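Local coordinates for protein ORF59 (Human herpesvirus 8, PDB 3HSL) that serves as the accessory subunit of the viral DNA polymerase in lytic replication, raising its processivity, probably by acting as a sliding clamp, at residues 29-32 / 33-37. Sequence-based numbering, arbitrary orientation.
Sequences EHIK and SATKT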
loop_
_atom_site.group_PDB
_atom_site.type_symbol
_atom_site.label_atom_id
_atom_site.label_comp_id
_atom_site.label_asym_id
_atom_site.label_seq_id
_atom_site.Cartn_x
_atom_site.Cartn_y
_atom_site.Cartn_z
ATOM N N GLU A 29 -11.436 -2.853 7.960
ATOM C CA GLU A 29 -11.203 -1.750 7.014
ATOM C C GLU A 29 -11.325 -0.367 7.662
ATOM O O GLU A 29 -10.725 0.614 7.202
ATOM C CB GLU A 29 -12.155 -1.834 5.815
ATOM C CG GLU A 29 -11.900 -3.057 4.962
ATOM C CD GLU A 29 -10.496 -3.050 4.347
ATOM O OE1 GLU A 29 -10.196 -2.077 3.602
ATOM O OE2 GLU A 29 -9.712 -4.017 4.612
ATOM N N HIS A 30 -12.103 -0.287 8.729
ATOM C CA HIS A 30 -12.301 0.972 9.393
ATOM C C HIS A 30 -11.112 1.343 10.280
ATOM O O HIS A 30 -10.815 2.523 10.450
ATOM C CB HIS A 30 -13.602 0.906 10.179
ATOM C CG HIS A 30 -13.969 2.184 10.851
ATOM N ND1 HIS A 30 -14.483 3.262 10.164
ATOM C CD2 HIS A 30 -13.903 2.557 12.149
ATOM C CE1 HIS A 30 -14.714 4.248 11.010
ATOM N NE2 HIS A 30 -14.371 3.846 12.222
ATOM N N ILE A 31 -10.426 0.348 10.839
ATOM C CA ILE A 31 -9.304 0.631 11.737
ATOM C C ILE A 31 -7.944 0.398 11.119
ATOM O O ILE A 31 -6.933 0.587 11.782
ATOM C CB ILE A 31 -9.368 -0.235 13.029
ATOM C CG1 ILE A 31 -9.081 -1.712 12.723
ATOM C CG2 ILE A 31 -10.715 -0.042 13.761
ATOM C CD1 ILE A 31 -8.940 -2.630 13.982
ATOM N N LYS A 32 -7.924 -0.005 9.851
ATOM C CA LYS A 32 -6.673 -0.354 9.165
ATOM C C LYS A 32 -5.482 0.590 9.194
ATOM O O LYS A 32 -4.350 0.123 9.328
ATOM C CB LYS A 32 -6.922 -0.866 7.739
ATOM C CG LYS A 32 -7.381 0.148 6.764
ATOM C CD LYS A 32 -7.630 -0.471 5.414
ATOM C CE LYS A 32 -8.061 0.596 4.433
ATOM N NZ LYS A 32 -8.403 -0.022 3.128
ATOM N N SER A 33 -5.698 1.894 9.075
ATOM C CA SER A 33 -4.543 2.807 9.077
ATOM C C SER A 33 -3.968 2.869 10.487
ATOM O O SER A 33 -2.749 2.941 10.664
ATOM C CB SER A 33 -4.895 4.197 8.554
ATOM O OG SER A 33 -5.751 4.842 9.471
ATOM N N ALA A 34 -4.851 2.837 11.486
ATOM C CA ALA A 34 -4.423 2.840 12.882
ATOM C C ALA A 34 -3.675 1.564 13.260
ATOM O O ALA A 34 -2.785 1.600 14.095
ATOM C CB ALA A 34 -5.607 3.018 13.798
ATOM N N THR A 35 -4.027 0.440 12.653
ATOM C CA THR A 35 -3.380 -0.816 12.986
ATOM C C THR A 35 -2.247 -1.248 12.040
ATOM O O THR A 35 -1.569 -2.259 12.298
ATOM C CB THR A 35 -4.402 -1.958 13.069
ATOM O OG1 THR A 35 -5.109 -2.025 11.834
ATOM C CG2 THR A 35 -5.401 -1.739 14.213
ATOM N N LYS A 36 -2.024 -0.507 10.958
ATOM C CA LYS A 36 -0.978 -0.901 10.028
ATOM C C LYS A 36 0.351 -1.167 10.766
ATOM O O LYS A 36 1.012 -2.172 10.524
ATOM C CB LYS A 36 -0.817 0.143 8.923
ATOM C CG LYS A 36 0.067 -0.313 7.784
ATOM C CD LYS A 36 0.188 0.756 6.729
ATOM C CE LYS A 36 1.102 0.317 5.582
ATOM N NZ LYS A 36 1.210 1.432 4.587
ATOM N N THR A 37 0.709 -0.248 11.658
ATOM C CA THR A 37 1.909 -0.277 12.494
ATOM C C THR A 37 1.703 -1.024 13.801
ATOM O O THR A 37 2.529 -0.933 14.719
ATOM C CB THR A 37 2.217 1.154 12.910
ATOM O OG1 THR A 37 2.688 1.859 11.765
ATOM C CG2 THR A 37 3.305 1.200 14.000
#
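The carbonyl oxygen of Ile31 is gripped twice by Thr35, four residues further along the last part of helix 18-35. The backbone N of Thr35 gives the ordinary helical bond, 3.0 Å to Ile31 O. The hydroxyl adds a second bond, Thr35 OG1 to Ile31 O at 3.2 Å, which descends on the oxygen from about 50° above the carbonyl plane. With chi1 at 56°, OG1 sits between the backbone N and carbonyl carbon of its own residue, a torsion that turns it back toward the preceding turn of the helix, while CG2 is directed to the isoleucine side chain. There Thr35 CG2 meets Ile31 CD1 at 3.7 Å, the tip of the isoleucine passing at a slant against the threonine methyl. This pair faces the interior: Ile31 packs on Leu63 and Leu65 of strand 61-67 and on Leu263 of helix 254-263, and Thr35 reaches Leu63, Val53 and Ser55. The Thr35 N-H also makes a weak bond to Lys32 O at 3.4 Å. On the solvent-exposed side, the extended chain of Lys32 runs back one turn to a salt bridge, its NZ 2.8 Å from Glu29 OE1 on the syn side of the carboxylate. Glu29 OE2 has a weak, long ion pair with Arg25. The example illustrates how the hydroxyl of a buried threonine near a helix end can bond to the backbone carbonyl four residues earlier, satisfying that polar group locally while its methyl packs on the isoleucine one turn back and its side chain lies against strands 49-56 and 61-67.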